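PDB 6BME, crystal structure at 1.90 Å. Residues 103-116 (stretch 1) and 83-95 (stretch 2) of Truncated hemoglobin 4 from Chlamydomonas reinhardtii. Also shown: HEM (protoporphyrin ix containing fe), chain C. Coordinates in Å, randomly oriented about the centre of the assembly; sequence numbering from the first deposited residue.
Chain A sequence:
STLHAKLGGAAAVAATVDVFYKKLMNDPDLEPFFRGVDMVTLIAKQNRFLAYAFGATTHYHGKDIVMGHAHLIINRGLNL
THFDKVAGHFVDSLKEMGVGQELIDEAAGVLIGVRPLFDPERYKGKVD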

# COMPACT_ATOMS: atom_id res chain seq x y z
N LEU A 103 4.62 15.66 -3.69
CA LEU A 103 3.69 14.54 -3.64
C LEU A 103 4.27 13.34 -2.90
O LEU A 103 3.55 12.65 -2.17
CB LEU A 103 3.27 14.15 -5.06
CG LEU A 103 2.34 15.12 -5.80
CD1 LEU A 103 2.07 14.65 -7.22
CD2 LEU A 103 1.03 15.29 -5.03
N ILE A 104 5.57 13.07 -3.07
CA ILE A 104 6.21 12.01 -2.29
C ILE A 104 6.02 12.25 -0.80
O ILE A 104 5.63 11.35 -0.05
CB ILE A 104 7.71 11.90 -2.62
CG1 ILE A 104 7.93 11.66 -4.10
CG2 ILE A 104 8.37 10.79 -1.79
CD1 ILE A 104 7.20 10.51 -4.60
N ASP A 105 6.34 13.46 -0.34
CA ASP A 105 6.26 13.78 1.08
C ASP A 105 4.84 13.59 1.59
O ASP A 105 4.63 13.05 2.69
CB ASP A 105 6.73 15.21 1.33
CG ASP A 105 8.26 15.36 1.23
OD1 ASP A 105 8.98 14.37 1.43
OD2 ASP A 105 8.74 16.49 0.97
N GLU A 106 3.85 14.03 0.81
CA GLU A 106 2.46 13.88 1.22
C GLU A 106 2.11 12.40 1.40
O GLU A 106 1.53 12.01 2.41
CB GLU A 106 1.55 14.55 0.19
CG GLU A 106 0.09 14.18 0.36
CD GLU A 106 -0.82 14.83 -0.68
OE1 GLU A 106 -0.35 15.71 -1.45
OE2 GLU A 106 -2.02 14.46 -0.71
N ALA A 107 2.48 11.58 0.42
CA ALA A 107 2.21 10.14 0.51
C ALA A 107 2.93 9.54 1.72
O ALA A 107 2.35 8.74 2.46
CB ALA A 107 2.65 9.45 -0.78
N ALA A 108 4.19 9.92 1.93
CA ALA A 108 4.95 9.41 3.06
C ALA A 108 4.27 9.75 4.38
O ALA A 108 4.18 8.90 5.27
CB ALA A 108 6.37 9.97 3.03
N GLY A 109 3.80 10.99 4.53
CA GLY A 109 3.11 11.37 5.75
C GLY A 109 1.91 10.49 6.03
O GLY A 109 1.67 10.08 7.17
N VAL A 110 1.14 10.18 4.99
CA VAL A 110 -0.02 9.30 5.16
C VAL A 110 0.43 7.93 5.63
O VAL A 110 -0.08 7.39 6.62
CB VAL A 110 -0.83 9.22 3.85
CG1 VAL A 110 -1.90 8.14 3.96
CG2 VAL A 110 -1.45 10.57 3.53
N LEU A 111 1.41 7.35 4.93
CA LEU A 111 1.87 6.00 5.26
C LEU A 111 2.44 5.92 6.67
O LEU A 111 2.14 4.98 7.42
CB LEU A 111 2.92 5.55 4.24
CG LEU A 111 2.38 5.41 2.81
CD1 LEU A 111 3.48 5.00 1.83
CD2 LEU A 111 1.21 4.43 2.78
N ILE A 112 3.27 6.90 7.03
CA ILE A 112 3.79 6.96 8.40
C ILE A 112 2.63 7.00 9.39
O ILE A 112 2.69 6.38 10.46
CB ILE A 112 4.74 8.16 8.55
CG1 ILE A 112 6.01 7.97 7.72
CG2 ILE A 112 5.10 8.40 10.02
CD1 ILE A 112 6.82 6.75 8.10
N GLY A 113 1.56 7.72 9.04
CA GLY A 113 0.42 7.83 9.94
C GLY A 113 -0.26 6.52 10.24
O GLY A 113 -0.81 6.34 11.33
N VAL A 114 -0.25 5.57 9.30
CA VAL A 114 -0.93 4.29 9.52
C VAL A 114 0.03 3.16 9.88
O VAL A 114 -0.44 2.05 10.21
CB VAL A 114 -1.79 3.89 8.30
CG1 VAL A 114 -2.95 4.84 8.17
CG2 VAL A 114 -0.95 3.90 7.02
N ARG A 115 1.34 3.40 9.86
CA ARG A 115 2.30 2.38 10.28
C ARG A 115 1.98 1.76 11.64
O ARG A 115 2.07 0.53 11.74
CB ARG A 115 3.71 2.99 10.27
CG ARG A 115 4.84 2.00 10.59
CD ARG A 115 6.21 2.64 10.34
NE ARG A 115 7.33 1.71 10.52
CZ ARG A 115 7.85 1.38 11.70
NH1 ARG A 115 7.38 1.91 12.83
NH2 ARG A 115 8.86 0.52 11.76
N PRO A 116 1.60 2.51 12.68
CA PRO A 116 1.33 1.87 13.98
C PRO A 116 0.25 0.79 13.95
O PRO A 116 0.22 -0.05 14.85
CB PRO A 116 0.91 3.05 14.86
CG PRO A 116 1.64 4.19 14.29
CD PRO A 116 1.58 3.98 12.81
CHA HEM C . -5.88 -6.04 1.27
CHB HEM C . -4.63 -1.38 1.46
CHC HEM C . -0.59 -2.69 3.78
CHD HEM C . -1.19 -7.14 2.02
C1A HEM C . -5.97 -4.68 1.13
C2A HEM C . -7.06 -3.89 0.57
C3A HEM C . -6.68 -2.60 0.63
C4A HEM C . -5.36 -2.52 1.22
CMA HEM C . -7.46 -1.35 0.17
CAA HEM C . -8.42 -4.43 0.02
CBA HEM C . -8.22 -5.38 -1.16
CGA HEM C . -9.53 -5.74 -1.85
O1A HEM C . -10.43 -6.35 -1.19
O2A HEM C . -9.64 -5.43 -3.07
C1B HEM C . -3.49 -1.32 2.23
C2B HEM C . -2.94 -0.15 2.87
C3B HEM C . -1.83 -0.53 3.52
C4B HEM C . -1.63 -1.94 3.28
CMB HEM C . -3.55 1.27 2.85
CAB HEM C . -0.83 0.31 4.37
CBB HEM C . -0.67 1.62 4.24
C1C HEM C . -0.35 -3.99 3.43
C2C HEM C . 0.86 -4.71 3.68
C3C HEM C . 0.73 -5.94 3.18
C4C HEM C . -0.60 -6.04 2.60
CMC HEM C . 2.10 -4.12 4.38
CAC HEM C . 1.82 -7.02 3.22
CBC HEM C . 1.98 -7.88 2.21
C1D HEM C . -2.54 -7.25 1.74
C2D HEM C . -3.25 -8.46 1.37
C3D HEM C . -4.53 -8.15 1.17
C4D HEM C . -4.69 -6.74 1.39
CMD HEM C . -2.59 -9.85 1.24
CAD HEM C . -5.68 -9.10 0.72
CBD HEM C . -6.20 -9.89 1.91
CGD HEM C . -7.27 -10.83 1.40
O1D HEM C . -8.07 -10.40 0.52
O2D HEM C . -7.34 -11.98 1.87
NA HEM C . -4.96 -3.81 1.49
NB HEM C . -2.67 -2.40 2.50
NC HEM C . -1.22 -4.83 2.78
ND HEM C . -3.46 -6.21 1.75
FE HEM C . -3.06 -4.31 2.12
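Stretch 2, residues 83-95: FDKVAGHFVDSLK

Residues 83-95 form an uninterrupted α-helix that runs nearly antiparallel to helix 103-114, with 165° between their N-to-C directions and a closest axial approach of 10.4 Å. The pairs therefore run in opposite order along the two chains: the CA of Val91 is nearest that of Ile104 (6.6 Å), the CA of Ala87 nearest that of Leu111 (6.9 Å), and the CA of Phe83 nearest that of Arg115 (7.0 Å), where a 3-10 segment begins. Together the stretches bury 554 Å².

Apolar packing fills most of the interface. Ile104, with both chi angles in m, brings its CD1 to 3.4 Å from Leu94 CB; although its CA-to-CB bond points sideways, the long side chain reaches the neighbouring helix. Ala107 points toward stretch 2, and its small CB fits 4.0 Å from both Phe90 CE2 and Leu94 CD1, approaching the Phe90 ring at its edge. One turn on, Leu111 CD1 packs 4.0 Å from Ala87 CB and 3.8 Å from Phe90 CD2. Ala87 points toward stretch 1 and meets the leucine with its single methyl.

Phe83 dominates the aromatic contacts. Its chi1 is t, and its flat ring offers different surfaces to different neighbours: Arg115 CA lies over one face, 3.9 Å from the ring centroid in a CH-π contact, whereas Leu111 O meets the edge 3.2 Å from Phe83 CZ. Val114 CG2 also lies at the edge, 4.2 Å from Phe83 CE2. The haem adjoins this apolar cluster, with its CAB 3.6 Å from Phe83 CE2 and its CBB 3.6 Å from Val114 CG2.

The polar contact is a salt bridge between two partly exposed residues. Arg115, extended through chi3, donates two nearly straight hydrogen bonds to Asp84, from NE to OD1 (2.7 Å) and from NH2 to OD2 (2.9 Å). Guanidinium and carboxylate suit this pairing because two donors match two acceptors while opposite charges attract.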

# COMPACT_ATOMS: atom_id res chain seq x y z
N PHE A 83 5.51 -3.97 6.43
CA PHE A 83 4.91 -2.67 6.13
C PHE A 83 5.93 -1.70 5.55
O PHE A 83 5.64 -0.99 4.58
CB PHE A 83 4.29 -2.05 7.39
CG PHE A 83 3.76 -0.64 7.17
CD1 PHE A 83 4.61 0.46 7.28
CD2 PHE A 83 2.43 -0.43 6.83
CE1 PHE A 83 4.14 1.75 7.05
CE2 PHE A 83 1.94 0.86 6.61
CZ PHE A 83 2.80 1.95 6.71
N ASP A 84 7.11 -1.63 6.17
CA ASP A 84 8.12 -0.69 5.70
C ASP A 84 8.62 -1.05 4.31
O ASP A 84 9.07 -0.16 3.57
CB ASP A 84 9.29 -0.63 6.69
CG ASP A 84 8.90 -0.01 8.02
OD1 ASP A 84 7.91 0.75 8.04
OD2 ASP A 84 9.58 -0.27 9.04
N LYS A 85 8.61 -2.34 3.96
CA LYS A 85 9.04 -2.73 2.62
C LYS A 85 7.99 -2.36 1.58
O LYS A 85 8.32 -1.84 0.51
CB LYS A 85 9.36 -4.23 2.58
CG LYS A 85 10.28 -4.66 1.43
CD LYS A 85 11.71 -4.10 1.61
CE LYS A 85 12.58 -4.36 0.39
NZ LYS A 85 12.77 -5.83 0.19
N VAL A 86 6.71 -2.62 1.88
CA VAL A 86 5.62 -2.21 1.00
C VAL A 86 5.63 -0.70 0.81
O VAL A 86 5.49 -0.20 -0.31
CB VAL A 86 4.26 -2.71 1.54
CG1 VAL A 86 3.09 -2.01 0.84
CG2 VAL A 86 4.14 -4.23 1.40
N ALA A 87 5.80 0.04 1.91
CA ALA A 87 5.82 1.50 1.83
C ALA A 87 7.00 2.00 1.01
O ALA A 87 6.87 2.94 0.21
CB ALA A 87 5.83 2.09 3.24
N GLY A 88 8.17 1.37 1.19
CA GLY A 88 9.32 1.74 0.38
C GLY A 88 9.11 1.46 -1.10
O GLY A 88 9.45 2.29 -1.96
N HIS A 89 8.56 0.29 -1.43
CA HIS A 89 8.26 0.02 -2.83
C HIS A 89 7.28 1.03 -3.39
O HIS A 89 7.38 1.41 -4.57
CB HIS A 89 7.70 -1.39 -3.01
CG HIS A 89 8.71 -2.48 -2.83
ND1 HIS A 89 9.96 -2.44 -3.41
CD2 HIS A 89 8.66 -3.64 -2.13
CE1 HIS A 89 10.63 -3.53 -3.07
NE2 HIS A 89 9.86 -4.28 -2.30
N PHE A 90 6.34 1.50 -2.57
CA PHE A 90 5.37 2.47 -3.06
C PHE A 90 6.04 3.78 -3.45
O PHE A 90 5.82 4.31 -4.54
CB PHE A 90 4.27 2.70 -2.03
CG PHE A 90 3.22 3.65 -2.49
CD1 PHE A 90 2.30 3.27 -3.47
CD2 PHE A 90 3.15 4.92 -1.98
CE1 PHE A 90 1.33 4.14 -3.91
CE2 PHE A 90 2.18 5.81 -2.42
CZ PHE A 90 1.28 5.43 -3.38
N VAL A 91 6.87 4.33 -2.55
CA VAL A 91 7.50 5.61 -2.88
C VAL A 91 8.51 5.43 -4.01
O VAL A 91 8.64 6.30 -4.87
CB VAL A 91 8.13 6.27 -1.64
CG1 VAL A 91 7.08 6.49 -0.58
CG2 VAL A 91 9.26 5.42 -1.09
N ASP A 92 9.19 4.28 -4.06
CA ASP A 92 10.06 4.01 -5.20
C ASP A 92 9.26 4.00 -6.50
O ASP A 92 9.74 4.51 -7.52
CB ASP A 92 10.78 2.67 -5.02
CG ASP A 92 11.76 2.68 -3.86
OD1 ASP A 92 11.97 3.75 -3.25
OD2 ASP A 92 12.32 1.61 -3.57
N SER A 93 8.05 3.43 -6.48
CA SER A 93 7.21 3.46 -7.68
C SER A 93 6.91 4.88 -8.10
O SER A 93 7.01 5.22 -9.28
CB SER A 93 5.91 2.69 -7.44
OG SER A 93 6.18 1.37 -7.02
N LEU A 94 6.57 5.74 -7.14
CA LEU A 94 6.27 7.13 -7.47
C LEU A 94 7.48 7.83 -8.08
O LEU A 94 7.34 8.57 -9.06
CB LEU A 94 5.79 7.87 -6.22
CG LEU A 94 4.53 7.40 -5.51
CD1 LEU A 94 4.30 8.24 -4.25
CD2 LEU A 94 3.34 7.49 -6.44
N LYS A 95 8.67 7.61 -7.51
CA LYS A 95 9.87 8.23 -8.05
C LYS A 95 10.17 7.73 -9.46
O LYS A 95 10.53 8.52 -10.34
CB LYS A 95 11.07 7.95 -7.14
CG LYS A 95 10.90 8.46 -5.72
CD LYS A 95 12.05 8.00 -4.84
CE LYS A 95 11.81 8.34 -3.38
NZ LYS A 95 12.88 7.74 -2.52